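Local coordinates for hypothetical fimbrial assembly protein (Parabacteroides distasonis, PDB 3R4R), which is a putative component of the fimbrium tip, part of filamentous surface appendages that mediate cell adhesion and biofilm formation, at residues Leu18-Gly23 and Tyr81-Glu86; Thr43-His48 and Thr138-Val143; Phe206-Val211 and Lys263-Arg268; Phe238-Leu243 and Glu253-Ala258. All coordinates share one frame; numbering follows the deposited sequence.

Contact 1: residues Leu18-Gly23 and Tyr81-Glu86; sequences LVLLTG and YELQLE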
loop_
_atom_site.group_PDB
_atom_site.type_symbol
_atom_site.label_atom_id
_atom_site.label_comp_id
_atom_site.label_asym_id
_atom_site.label_seq_id
_atom_site.Cartn_x
_atom_site.Cartn_y
_atom_site.Cartn_z
ATOM N N LEU A 18 7.432 14.292 13.093
ATOM C CA LEU A 18 7.192 13.044 12.372
ATOM C C LEU A 18 7.704 13.110 10.933
ATOM O O LEU A 18 7.422 14.080 10.227
ATOM C CB LEU A 18 5.668 12.799 12.378
ATOM C CG LEU A 18 5.159 11.354 12.528
ATOM C CD1 LEU A 18 5.264 10.889 13.974
ATOM C CD2 LEU A 18 3.692 11.265 12.161
ATOM N N VAL A 19 8.448 12.082 10.487
ATOM C CA VAL A 19 8.959 12.017 9.109
ATOM C C VAL A 19 8.373 10.760 8.429
ATOM O O VAL A 19 8.636 9.654 8.896
ATOM C CB VAL A 19 10.507 12.050 9.040
ATOM C CG1 VAL A 19 11.012 11.809 7.616
ATOM C CG2 VAL A 19 11.052 13.370 9.577
ATOM N N LEU A 20 7.570 10.943 7.346
ATOM C CA LEU A 20 6.930 9.842 6.618
ATOM C C LEU A 20 7.688 9.574 5.326
ATOM O O LEU A 20 7.646 10.398 4.406
ATOM C CB LEU A 20 5.433 10.127 6.309
ATOM C CG LEU A 20 4.513 10.693 7.402
ATOM C CD1 LEU A 20 3.146 11.002 6.837
ATOM C CD2 LEU A 20 4.404 9.774 8.624
ATOM N N LEU A 21 8.391 8.428 5.254
ATOM C CA LEU A 21 9.178 8.052 4.086
ATOM C C LEU A 21 8.415 7.024 3.278
ATOM O O LEU A 21 8.059 5.955 3.770
ATOM C CB LEU A 21 10.579 7.544 4.452
ATOM C CG LEU A 21 11.535 8.560 5.066
ATOM C CD1 LEU A 21 12.808 7.894 5.525
ATOM C CD2 LEU A 21 11.877 9.667 4.092
ATOM N N THR A 22 8.061 7.456 2.071
ATOM C CA THR A 22 7.313 6.756 1.032
ATOM C C THR A 22 8.257 5.901 0.163
ATOM O O THR A 22 7.853 4.829 -0.297
ATOM C CB THR A 22 6.549 7.785 0.163
ATOM O OG1 THR A 22 7.445 8.837 -0.236
ATOM C CG2 THR A 22 5.379 8.390 0.886
ATOM N N GLY A 23 9.490 6.376 -0.037
ATOM C CA GLY A 23 10.481 5.672 -0.834
ATOM C C GLY A 23 11.924 5.898 -0.431
ATOM O O GLY A 23 12.344 7.039 -0.192
ATOM N N TYR A 81 7.559 13.284 3.650
ATOM C CA TYR A 81 6.794 14.376 4.234
ATOM C C TYR A 81 7.142 14.554 5.692
ATOM O O TYR A 81 7.467 13.582 6.367
ATOM C CB TYR A 81 5.283 14.122 4.094
ATOM C CG TYR A 81 4.783 14.051 2.670
ATOM C CD1 TYR A 81 4.824 12.857 1.957
ATOM C CD2 TYR A 81 4.154 15.136 2.081
ATOM C CE1 TYR A 81 4.359 12.780 0.647
ATOM C CE2 TYR A 81 3.643 15.061 0.791
ATOM C CZ TYR A 81 3.753 13.882 0.072
ATOM O OH TYR A 81 3.290 13.823 -1.222
ATOM N N GLU A 82 7.066 15.794 6.176
ATOM C CA GLU A 82 7.283 16.154 7.575
ATOM C C GLU A 82 5.969 16.582 8.197
ATOM O O GLU A 82 5.221 17.331 7.568
ATOM C CB GLU A 82 8.335 17.261 7.723
ATOM C CG GLU A 82 9.758 16.896 7.348
ATOM C CD GLU A 82 10.785 17.931 7.776
ATOM O OE1 GLU A 82 10.521 18.680 8.748
ATOM O OE2 GLU A 82 11.899 17.916 7.209
ATOM N N LEU A 83 5.681 16.100 9.417
ATOM C CA LEU A 83 4.475 16.425 10.177
ATOM C C LEU A 83 4.769 16.719 11.616
ATOM O O LEU A 83 5.714 16.175 12.183
ATOM C CB LEU A 83 3.453 15.274 10.135
ATOM C CG LEU A 83 2.782 14.937 8.822
ATOM C CD1 LEU A 83 1.881 13.751 9.000
ATOM C CD2 LEU A 83 1.960 16.098 8.331
ATOM N N GLN A 84 3.913 17.545 12.219
ATOM C CA GLN A 84 3.939 17.882 13.630
ATOM C C GLN A 84 2.709 17.333 14.333
ATOM O O GLN A 84 1.590 17.528 13.863
ATOM C CB GLN A 84 4.029 19.400 13.825
ATOM C CG GLN A 84 5.446 19.962 13.827
ATOM C CD GLN A 84 6.101 19.877 15.192
ATOM O OE1 GLN A 84 7.076 19.145 15.398
ATOM N NE2 GLN A 84 5.586 20.645 16.154
ATOM N N LEU A 85 2.938 16.573 15.404
ATOM C CA LEU A 85 1.937 16.081 16.354
ATOM C C LEU A 85 1.931 17.001 17.540
ATOM O O LEU A 85 2.835 16.885 18.356
ATOM C CB LEU A 85 2.183 14.612 16.811
ATOM C CG LEU A 85 1.916 13.436 15.903
ATOM C CD1 LEU A 85 2.641 13.553 14.619
ATOM C CD2 LEU A 85 2.387 12.196 16.546
ATOM N N GLU A 86 1.002 17.973 17.600
ATOM C CA GLU A 86 0.881 18.883 18.743
ATOM C C GLU A 86 -0.024 18.295 19.812
ATOM O O GLU A 86 -1.026 17.653 19.497
ATOM C CB GLU A 86 0.344 20.279 18.357
ATOM C CG GLU A 86 1.101 21.066 17.294
ATOM C CD GLU A 86 0.760 20.795 15.843
ATOM O OE1 GLU A 86 0.075 19.785 15.555
ATOM O OE2 GLU A 86 1.141 21.630 14.993
#
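Leu-18, Leu-20, Leu-83 and Leu-85 interlock on one face of an antiparallel strand pair, in which strand 12-21 runs beside strand 78-90 in this transthyretin-like protein. The axes of the short segments 18-21 and 81-86 come within 4.7 Å, their directions 148° apart. Leu-18 pairs with Leu-83 and Leu-20 with Tyr-81, both as hydrogen-bonded pairs, and between them Val-19 and Glu-82 form a non-hydrogen-bonded pair whose side chains lie on the other face. On the leucine face the contacts run diagonally as well as straight across. Leu-18 meets its direct partner Leu-83 CB to CB at 4.0 Å, but its branch end leans toward Leu-85, and the two side chains cross obliquely with Leu-18 CD2 3.5 Å from Leu-85 CD1. Leu-85 CG lies beside its own backbone N (chi1 -74°), and its CD1 methyl reaches back against every side-chain carbon of Leu-18. The second diagonal joins Leu-20 to Leu-83, each presenting its CD1 methyl to the other at 3.7 Å. Beyond these leucines, Val-49 and Cys-47 of strand 46-52 pack onto the same face, while Leu-165 of strand 161-179 touches Leu-20, so the face is buried. Val-19 and Glu-82 hardly meet: Val-19 CG2 comes no nearer than 4.4 Å to Glu-82 CG. Leu-18 to Gly-23 lies in the inferred propeptide, yet Leu-18 to Leu-21 is paired here as a strand of the sheet. Where Leu-20 pairs with Tyr-81, the Leu-20 carbonyl oxygen lies at the edge of the tyrosine ring, near its plane; this Leu-20 O accepts from Tyr-81 N at 3.0 Å.

Contact 2: residues Thr43-His48 and Thr138-Val143; sequences TIQNCH and TASLLV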
loop_
_atom_site.group_PDB
_atom_site.type_symbol
_atom_site.label_atom_id
_atom_site.label_comp_id
_atom_site.label_asym_id
_atom_site.label_seq_id
_atom_site.Cartn_x
_atom_site.Cartn_y
_atom_site.Cartn_z
ATOM N N THR A 43 2.646 10.022 -3.664
ATOM C CA THR A 43 1.849 11.121 -3.100
ATOM C C THR A 43 0.988 10.653 -1.954
ATOM O O THR A 43 0.352 9.599 -2.020
ATOM C CB THR A 43 0.954 11.767 -4.185
ATOM O OG1 THR A 43 1.806 12.306 -5.172
ATOM C CG2 THR A 43 0.079 12.903 -3.663
ATOM N N ILE A 44 0.952 11.487 -0.917
ATOM C CA ILE A 44 0.097 11.377 0.242
ATOM C C ILE A 44 -0.757 12.643 0.247
ATOM O O ILE A 44 -0.210 13.748 0.321
ATOM C CB ILE A 44 0.891 11.140 1.544
ATOM C CG1 ILE A 44 1.694 9.847 1.462
ATOM C CG2 ILE A 44 -0.052 11.146 2.780
ATOM C CD1 ILE A 44 2.649 9.653 2.606
ATOM N N GLN A 45 -2.093 12.477 0.119
ATOM C CA GLN A 45 -3.033 13.591 0.088
ATOM C C GLN A 45 -3.631 13.811 1.467
ATOM O O GLN A 45 -4.063 14.916 1.765
ATOM C CB GLN A 45 -4.140 13.344 -0.940
ATOM C CG GLN A 45 -3.644 13.271 -2.380
ATOM C CD GLN A 45 -4.776 13.246 -3.375
ATOM O OE1 GLN A 45 -5.635 14.128 -3.408
ATOM N NE2 GLN A 45 -4.736 12.297 -4.286
ATOM N N ASN A 46 -3.625 12.778 2.315
ATOM C CA ASN A 46 -4.177 12.781 3.673
ATOM C C ASN A 46 -3.650 11.586 4.466
ATOM O O ASN A 46 -3.224 10.607 3.868
ATOM C CB ASN A 46 -5.719 12.753 3.623
ATOM C CG ASN A 46 -6.323 11.509 3.003
ATOM O OD1 ASN A 46 -6.264 10.407 3.558
ATOM N ND2 ASN A 46 -7.009 11.671 1.893
ATOM N N CYS A 47 -3.681 11.646 5.784
ATOM C CA CYS A 47 -3.256 10.530 6.624
ATOM C C CYS A 47 -3.915 10.623 7.993
ATOM O O CYS A 47 -4.401 11.672 8.407
ATOM C CB CYS A 47 -1.730 10.445 6.761
ATOM S SG CYS A 47 -0.954 11.846 7.618
ATOM N N HIS A 48 -3.904 9.480 8.679
ATOM C CA HIS A 48 -4.344 9.243 10.027
ATOM C C HIS A 48 -3.127 8.819 10.826
ATOM O O HIS A 48 -2.442 7.878 10.437
ATOM C CB HIS A 48 -5.495 8.204 10.083
ATOM C CG HIS A 48 -5.871 7.789 11.475
ATOM N ND1 HIS A 48 -6.745 8.530 12.242
ATOM C CD2 HIS A 48 -5.484 6.705 12.183
ATOM C CE1 HIS A 48 -6.848 7.881 13.392
ATOM N NE2 HIS A 48 -6.101 6.792 13.404
ATOM N N THR A 138 -6.825 5.188 -8.086
ATOM C CA THR A 138 -6.127 6.446 -8.386
ATOM C C THR A 138 -4.688 6.349 -7.848
ATOM O O THR A 138 -4.483 6.080 -6.664
ATOM C CB THR A 138 -6.924 7.613 -7.766
ATOM O OG1 THR A 138 -8.282 7.545 -8.232
ATOM C CG2 THR A 138 -6.321 8.984 -8.066
ATOM N N ALA A 139 -3.703 6.563 -8.741
ATOM C CA ALA A 139 -2.259 6.510 -8.465
ATOM C C ALA A 139 -1.854 7.476 -7.341
ATOM O O ALA A 139 -1.046 7.107 -6.491
ATOM C CB ALA A 139 -1.477 6.842 -9.732
ATOM N N SER A 140 -2.451 8.678 -7.320
ATOM C CA SER A 140 -2.177 9.732 -6.345
ATOM C C SER A 140 -2.987 9.548 -5.014
ATOM O O SER A 140 -2.784 10.313 -4.073
ATOM C CB SER A 140 -2.497 11.094 -6.961
ATOM O OG SER A 140 -3.805 11.112 -7.504
ATOM N N LEU A 141 -3.849 8.520 -4.916
ATOM C CA LEU A 141 -4.609 8.267 -3.694
ATOM C C LEU A 141 -4.506 6.759 -3.349
ATOM O O LEU A 141 -5.499 6.100 -3.085
ATOM C CB LEU A 141 -6.069 8.743 -3.832
ATOM C CG LEU A 141 -6.888 8.893 -2.523
ATOM C CD1 LEU A 141 -6.407 10.090 -1.682
ATOM C CD2 LEU A 141 -8.363 9.068 -2.830
ATOM N N LEU A 142 -3.287 6.223 -3.370
ATOM C CA LEU A 142 -2.980 4.836 -2.993
ATOM C C LEU A 142 -2.667 4.776 -1.496
ATOM O O LEU A 142 -1.915 5.614 -0.994
ATOM C CB LEU A 142 -1.819 4.255 -3.818
ATOM C CG LEU A 142 -2.071 4.027 -5.321
ATOM C CD1 LEU A 142 -0.757 3.729 -6.060
ATOM C CD2 LEU A 142 -3.186 3.003 -5.580
ATOM N N VAL A 143 -3.243 3.805 -0.785
ATOM C CA VAL A 143 -3.100 3.711 0.655
ATOM C C VAL A 143 -1.716 3.135 0.988
ATOM O O VAL A 143 -1.277 2.135 0.395
ATOM C CB VAL A 143 -4.253 2.876 1.312
ATOM C CG1 VAL A 143 -4.023 2.657 2.803
ATOM C CG2 VAL A 143 -5.611 3.542 1.080
HETATM O O HOH W 1 -0.532 7.620 -3.790
#
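The side-chain amide of Gln-45 reaches across to the backbone of Ser-140, where its NE2 donates a hydrogen bond of 2.8 Å to Ser-140 O. The N-H points almost straight at the oxygen (177°), which lies in the amide plane of Gln-45, but the donor stands above the carbonyl plane of Ser-140. Leu-141 crosses the Gln-45 side chain at about a right angle, its CD1 methyl 3.8 Å from NE2 and 4.0 Å from Asn-46 ND2. Gln-45 is extended beyond CG (chi2 -171°), which carries CD out toward the loop. An alanine in place of Gln-45 would probably leave Ser-140 O without this amide donor and Leu-141 CD1 without the CD and NE2 it lies against. The contact ties the residues leading into strand 46-52 to the irregular loop before strand 144-152, on the surface of the beta-rich fold. A water forms a second link: it sits 2.8 Å from Thr-43 O and 2.8 Å from Ala-139 O, and accepts from Leu-142 N at 3.1 Å. Further out, Asn-105 OD1 accepts from Gln-45 N, and its ND2 donates to Thr-43 O and Leu-142 O. Asn-46 OD1 is held by Asn-107 N, and Thr-43 OG1 by Thr-39 O.

Contact 3: residues Phe206-Val211 and Lys263-Arg268; sequences FNTSAV and KGNYYR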
loop_
_atom_site.group_PDB
_atom_site.type_symbol
_atom_site.label_atom_id
_atom_site.label_comp_id
_atom_site.label_asym_id
_atom_site.label_seq_id
_atom_site.Cartn_x
_atom_site.Cartn_y
_atom_site.Cartn_z
ATOM N N PHE A 206 2.546 -5.423 7.466
ATOM C CA PHE A 206 3.684 -4.659 6.960
ATOM C C PHE A 206 4.785 -5.501 6.242
ATOM O O PHE A 206 5.836 -4.932 5.927
ATOM C CB PHE A 206 4.353 -3.954 8.160
ATOM C CG PHE A 206 3.421 -3.094 8.980
ATOM C CD1 PHE A 206 3.107 -1.802 8.579
ATOM C CD2 PHE A 206 2.896 -3.557 10.187
ATOM C CE1 PHE A 206 2.249 -1.007 9.343
ATOM C CE2 PHE A 206 2.054 -2.750 10.956
ATOM C CZ PHE A 206 1.728 -1.490 10.520
ATOM N N ASN A 207 4.565 -6.802 5.966
ATOM C CA ASN A 207 5.626 -7.595 5.338
ATOM C C ASN A 207 5.507 -7.506 3.828
ATOM O O ASN A 207 4.579 -8.056 3.243
ATOM C CB ASN A 207 5.612 -9.055 5.803
ATOM C CG ASN A 207 6.819 -9.868 5.365
ATOM O OD1 ASN A 207 7.752 -9.379 4.704
ATOM N ND2 ASN A 207 6.851 -11.124 5.782
ATOM N N THR A 208 6.472 -6.831 3.191
ATOM C CA THR A 208 6.481 -6.634 1.725
ATOM C C THR A 208 7.132 -7.851 1.026
ATOM O O THR A 208 7.522 -7.742 -0.123
ATOM C CB THR A 208 7.202 -5.324 1.361
ATOM O OG1 THR A 208 7.127 -5.173 -0.052
ATOM C CG2 THR A 208 8.679 -5.258 1.822
ATOM N N SER A 209 7.180 -9.009 1.707
ATOM C CA SER A 209 7.752 -10.267 1.215
ATOM C C SER A 209 6.777 -11.458 1.373
ATOM O O SER A 209 7.025 -12.515 0.792
ATOM C CB SER A 209 9.057 -10.594 1.945
ATOM O OG SER A 209 10.018 -9.564 1.775
ATOM N N ALA A 210 5.704 -11.308 2.168
ATOM C CA ALA A 210 4.731 -12.385 2.381
ATOM C C ALA A 210 3.308 -11.863 2.317
ATOM O O ALA A 210 3.058 -10.747 2.755
ATOM C CB ALA A 210 4.977 -13.050 3.721
ATOM N N VAL A 211 2.382 -12.649 1.741
ATOM C CA VAL A 211 0.978 -12.246 1.600
ATOM C C VAL A 211 0.306 -12.446 2.992
ATOM O O VAL A 211 0.387 -13.527 3.556
ATOM C CB VAL A 211 0.258 -12.992 0.431
ATOM C CG1 VAL A 211 0.233 -14.504 0.617
ATOM C CG2 VAL A 211 -1.145 -12.456 0.193
ATOM N N LYS A 263 1.759 -6.884 -1.483
ATOM C CA LYS A 263 1.742 -5.450 -1.220
ATOM C C LYS A 263 3.161 -4.868 -1.205
ATOM O O LYS A 263 4.082 -5.468 -0.625
ATOM C CB LYS A 263 1.057 -5.169 0.126
ATOM C CG LYS A 263 1.820 -5.723 1.331
ATOM C CD LYS A 263 0.996 -5.651 2.602
ATOM C CE LYS A 263 1.623 -6.429 3.726
ATOM N NZ LYS A 263 1.792 -7.899 3.430
ATOM N N GLY A 264 3.308 -3.696 -1.800
ATOM C CA GLY A 264 4.579 -2.996 -1.826
ATOM C C GLY A 264 5.521 -3.502 -2.880
ATOM O O GLY A 264 6.718 -3.243 -2.785
ATOM N N ASN A 265 4.990 -4.224 -3.884
ATOM C CA ASN A 265 5.788 -4.752 -4.986
ATOM C C ASN A 265 5.231 -4.302 -6.352
ATOM O O ASN A 265 4.047 -3.986 -6.459
ATOM C CB ASN A 265 5.858 -6.282 -4.928
ATOM C CG ASN A 265 6.649 -6.843 -3.771
ATOM O OD1 ASN A 265 7.875 -6.941 -3.814
ATOM N ND2 ASN A 265 5.959 -7.273 -2.743
ATOM N N TYR A 266 6.099 -4.249 -7.372
ATOM C CA TYR A 266 5.769 -3.868 -8.754
ATOM C C TYR A 266 6.076 -5.064 -9.648
ATOM O O TYR A 266 7.162 -5.630 -9.595
ATOM C CB TYR A 266 6.516 -2.574 -9.172
ATOM C CG TYR A 266 6.555 -2.178 -10.644
ATOM C CD1 TYR A 266 5.462 -2.399 -11.482
ATOM C CD2 TYR A 266 7.619 -1.436 -11.154
ATOM C CE1 TYR A 266 5.484 -2.003 -12.821
ATOM C CE2 TYR A 266 7.642 -1.015 -12.482
ATOM C CZ TYR A 266 6.577 -1.302 -13.318
ATOM O OH TYR A 266 6.650 -0.876 -14.632
ATOM N N TYR A 267 5.067 -5.484 -10.415
ATOM C CA TYR A 267 5.110 -6.647 -11.284
ATOM C C TYR A 267 4.866 -6.293 -12.735
ATOM O O TYR A 267 4.152 -5.331 -13.026
ATOM C CB TYR A 267 4.047 -7.660 -10.841
ATOM C CG TYR A 267 4.205 -8.130 -9.408
ATOM C CD1 TYR A 267 5.111 -9.136 -9.080
ATOM C CD2 TYR A 267 3.430 -7.588 -8.381
ATOM C CE1 TYR A 267 5.274 -9.562 -7.763
ATOM C CE2 TYR A 267 3.584 -8.009 -7.057
ATOM C CZ TYR A 267 4.503 -9.003 -6.755
ATOM O OH TYR A 267 4.679 -9.441 -5.465
ATOM N N ARG A 268 5.453 -7.081 -13.645
ATOM C CA ARG A 268 5.234 -6.983 -15.083
ATOM C C ARG A 268 4.830 -8.358 -15.642
ATOM O O ARG A 268 5.513 -9.351 -15.389
ATOM C CB ARG A 268 6.450 -6.424 -15.859
ATOM C CG ARG A 268 6.894 -5.003 -15.493
ATOM C CD ARG A 268 7.850 -4.487 -16.543
ATOM N NE ARG A 268 8.550 -3.260 -16.159
ATOM C CZ ARG A 268 9.863 -3.174 -15.957
ATOM N NH1 ARG A 268 10.648 -4.232 -16.156
ATOM N NH2 ARG A 268 10.412 -2.016 -15.617
#
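Lys-263 NZ is gripped from several directions: it donates to Asn-207 O at 2.8 Å and forms salt bridges with Glu-212 and Glu-233, while Ala-210 O lies 3.2 Å away. The ammonium stands above the carbonyl plane of Asn-207. Lys-263 runs extended as far as CE and then bends at its last torsion (chi4 -60°), turning NZ in toward the loop; on the way CE passes 3.4 Å from Asn-207 O. Thr-208 answers from the loop side. Its OG1, anti to the backbone N (chi1 -178°), donates to Lys-263 O at 3.1 Å, in the carbonyl plane and on a lone pair. Asn-265 ND2 in turn donates to Thr-208 O at 3.1 Å from above that carbonyl's plane, and also to Ile-262 O. Between these bonds Gly-264 has a positive phi of 81°, and a CB there would clash with Thr-208 OG1. The contact thus fastens the loop after strand 191-202 to the lead-in of strand 266-273, inside the Fim1F C-terminal domain. Almost all of it is polar, with main-chain oxygens as the acceptors across it. The two carboxylates beside the mostly buried lysine would be expected to offset its charge and favour its protonated form.

Contact 4: residues Phe238-Leu243 and Glu253-Ala258; sequences FKEVIL and EYPFPA. With EDO (1,2-ethanediol), chain G.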
loop_
_atom_site.group_PDB
_atom_site.type_symbol
_atom_site.label_atom_id
_atom_site.label_comp_id
_atom_site.label_asym_id
_atom_site.label_seq_id
_atom_site.Cartn_x
_atom_site.Cartn_y
_atom_site.Cartn_z
ATOM N N PHE A 238 -6.459 -20.478 -3.595
ATOM C CA PHE A 238 -7.406 -20.964 -4.601
ATOM C C PHE A 238 -7.996 -19.786 -5.438
ATOM O O PHE A 238 -8.719 -20.030 -6.410
ATOM C CB PHE A 238 -8.521 -21.754 -3.875
ATOM C CG PHE A 238 -9.481 -22.616 -4.671
ATOM C CD1 PHE A 238 -9.026 -23.393 -5.737
ATOM C CD2 PHE A 238 -10.778 -22.836 -4.215
ATOM C CE1 PHE A 238 -9.894 -24.253 -6.426
ATOM C CE2 PHE A 238 -11.644 -23.708 -4.895
ATOM C CZ PHE A 238 -11.196 -24.409 -5.999
ATOM N N LYS A 239 -7.642 -18.531 -5.112
ATOM C CA LYS A 239 -8.134 -17.391 -5.879
ATOM C C LYS A 239 -7.176 -17.066 -7.031
ATOM O O LYS A 239 -5.978 -17.354 -6.974
ATOM C CB LYS A 239 -8.375 -16.148 -5.023
ATOM C CG LYS A 239 -9.665 -16.249 -4.235
ATOM C CD LYS A 239 -10.049 -14.925 -3.643
ATOM C CE LYS A 239 -11.357 -14.929 -2.889
ATOM N NZ LYS A 239 -11.293 -15.748 -1.651
ATOM N N GLU A 240 -7.737 -16.513 -8.104
ATOM C CA GLU A 240 -6.987 -16.184 -9.313
ATOM C C GLU A 240 -7.316 -14.815 -9.844
ATOM O O GLU A 240 -8.456 -14.351 -9.723
ATOM C CB GLU A 240 -7.277 -17.208 -10.437
ATOM C CG GLU A 240 -6.856 -18.642 -10.152
ATOM C CD GLU A 240 -7.179 -19.631 -11.254
ATOM O OE1 GLU A 240 -8.226 -19.460 -11.921
ATOM O OE2 GLU A 240 -6.416 -20.614 -11.410
ATOM N N VAL A 241 -6.309 -14.192 -10.488
ATOM C CA VAL A 241 -6.428 -12.938 -11.210
ATOM C C VAL A 241 -6.345 -13.365 -12.695
ATOM O O VAL A 241 -5.334 -13.933 -13.134
ATOM C CB VAL A 241 -5.427 -11.832 -10.761
ATOM C CG1 VAL A 241 -5.630 -11.469 -9.292
ATOM C CG2 VAL A 241 -3.983 -12.234 -10.995
ATOM N N ILE A 242 -7.470 -13.216 -13.424
ATOM C CA ILE A 242 -7.634 -13.712 -14.799
ATOM C C ILE A 242 -7.615 -12.577 -15.817
ATOM O O ILE A 242 -8.517 -11.735 -15.859
ATOM C CB ILE A 242 -8.962 -14.514 -14.940
ATOM C CG1 ILE A 242 -9.012 -15.706 -13.949
ATOM C CG2 ILE A 242 -9.184 -14.951 -16.398
ATOM C CD1 ILE A 242 -10.349 -16.434 -13.846
ATOM N N LEU A 243 -6.625 -12.658 -16.714
ATOM C CA LEU A 243 -6.414 -11.730 -17.825
ATOM C C LEU A 243 -7.070 -12.266 -19.091
ATOM O O LEU A 243 -6.842 -13.412 -19.446
ATOM C CB LEU A 243 -4.904 -11.493 -18.064
ATOM C CG LEU A 243 -4.144 -10.474 -17.166
ATOM C CD1 LEU A 243 -4.171 -10.827 -15.686
ATOM C CD2 LEU A 243 -2.698 -10.393 -17.575
ATOM N N GLU A 253 -8.943 -16.456 -21.901
ATOM C CA GLU A 253 -8.647 -16.234 -20.486
ATOM C C GLU A 253 -7.313 -16.863 -20.115
ATOM O O GLU A 253 -6.978 -17.936 -20.607
ATOM C CB GLU A 253 -9.745 -16.774 -19.562
ATOM C CG GLU A 253 -11.028 -15.964 -19.545
ATOM C CD GLU A 253 -12.005 -16.333 -18.439
ATOM O OE1 GLU A 253 -11.744 -17.303 -17.689
ATOM O OE2 GLU A 253 -13.017 -15.612 -18.292
ATOM N N TYR A 254 -6.553 -16.184 -19.251
ATOM C CA TYR A 254 -5.246 -16.616 -18.770
ATOM C C TYR A 254 -5.169 -16.363 -17.242
ATOM O O TYR A 254 -5.214 -15.210 -16.802
ATOM C CB TYR A 254 -4.108 -15.911 -19.537
ATOM C CG TYR A 254 -4.160 -16.110 -21.040
ATOM C CD1 TYR A 254 -3.668 -17.274 -21.630
ATOM C CD2 TYR A 254 -4.674 -15.123 -21.878
ATOM C CE1 TYR A 254 -3.695 -17.454 -23.014
ATOM C CE2 TYR A 254 -4.712 -15.296 -23.264
ATOM C CZ TYR A 254 -4.221 -16.464 -23.827
ATOM O OH TYR A 254 -4.262 -16.655 -25.192
ATOM N N PRO A 255 -5.103 -17.433 -16.415
ATOM C CA PRO A 255 -5.130 -17.231 -14.956
ATOM C C PRO A 255 -3.740 -17.197 -14.310
ATOM O O PRO A 255 -2.831 -17.938 -14.708
ATOM C CB PRO A 255 -5.909 -18.452 -14.455
ATOM C CG PRO A 255 -5.892 -19.464 -15.607
ATOM C CD PRO A 255 -5.122 -18.873 -16.751
ATOM N N PHE A 256 -3.602 -16.340 -13.279
ATOM C CA PHE A 256 -2.384 -16.159 -12.483
ATOM C C PHE A 256 -2.687 -16.402 -10.998
ATOM O O PHE A 256 -3.792 -16.072 -10.559
ATOM C CB PHE A 256 -1.788 -14.752 -12.696
ATOM C CG PHE A 256 -1.277 -14.486 -14.101
ATOM C CD1 PHE A 256 -2.140 -14.081 -15.108
ATOM C CD2 PHE A 256 0.075 -14.586 -14.395
ATOM C CE1 PHE A 256 -1.672 -13.881 -16.410
ATOM C CE2 PHE A 256 0.545 -14.351 -15.683
ATOM C CZ PHE A 256 -0.335 -14.050 -16.699
ATOM N N PRO A 257 -1.760 -16.984 -10.194
ATOM C CA PRO A 257 -2.077 -17.200 -8.766
ATOM C C PRO A 257 -2.112 -15.863 -8.051
ATOM O O PRO A 257 -1.115 -15.131 -8.053
ATOM C CB PRO A 257 -0.950 -18.121 -8.263
ATOM C CG PRO A 257 -0.150 -18.499 -9.483
ATOM C CD PRO A 257 -0.397 -17.456 -10.518
ATOM N N ALA A 258 -3.297 -15.518 -7.506
ATOM C CA ALA A 258 -3.590 -14.239 -6.859
ATOM C C ALA A 258 -2.617 -13.925 -5.715
ATOM O O ALA A 258 -2.272 -12.769 -5.526
ATOM C CB ALA A 258 -5.009 -14.251 -6.327
HETATM C C1 EDO G . -12.097 -14.262 -6.676
HETATM O O1 EDO G . -12.725 -13.053 -7.104
HETATM C C2 EDO G . -10.738 -14.378 -7.349
HETATM O O2 EDO G . -9.899 -13.267 -6.986
#
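Strands 240-246 and 251-257 form an antiparallel beta hairpin, in which the axes of 240-243 and 253-257 approach to 4.5 Å at 151°, with paired backbone bonds at Val-241/Phe-256 and Leu-243/Tyr-254 and a longer one, 3.3 Å, from Ala-258 N to Lys-239 O. On the buried face Phe-256 is the centrepiece. Val-241 crosses it at about a right angle, with CG2 3.7 Å from Phe-256 CB, and Leu-243 does likewise further along, its CD2 3.8 Å from Phe-256 CE1. Phe-261 and Ile-269 pack against this same face. On the Ile-242/Pro-255 face the packing is against the acidic side chains of Glu-240 and Glu-253. Those of Ile-242 and Glu-253 cross at a slant, Ile-242 CG2 3.7 Å from Glu-253 CB and touching the chain from there out to the carboxylate. Glu-240 and Pro-255 lie side by side and point the same way, so the carboxylate comes against Pro-255 CB. Lys-239 sends its chain away from the hairpin and bends at the end (chi4 67°), where the ammonium bridges Asp-236 and makes a cation-pi contact with Phe-216. A serine in place of Lys-239 would probably leave Asp-236 without its cationic mate and the ring of Phe-216 without its cation. The aliphatic chain of Lys-239 also lines the spot taken by a 1,2-ethanediol, probably from the crystallisation liquor, with Lys-239 CD 3.7 Å from its C1. At the hairpin's open end the Ala-258 methyl presses on the backbone, CB 3.3 Å from Lys-239 O.

In the fold
Contacts 1 and 4 are both antiparallel strand pairs held by backbone bonds, but they lie on opposite sides of the chain's centre, about 38 Å apart between centres. Contact 1 adds a buried leucine face, whereas contact 4 has one apolar face and another where acidic side chains pack. Contacts 2 and 3 sit nearer the middle, each about 9 Å from the chain centre, and join a loop to the approach of a strand through polar groups: contact 2 at the surface with one amide and a water, contact 3 partly buried around a lysine. Contacts 1 and 2 touch directly: Tyr-81 OH makes a weak hydrogen bond with Ile-44 N, and Thr-22 packs on the Ile-44 side chain. Contacts 3 and 4 share the C-terminal domain, through successive strands 251-257 and 266-273.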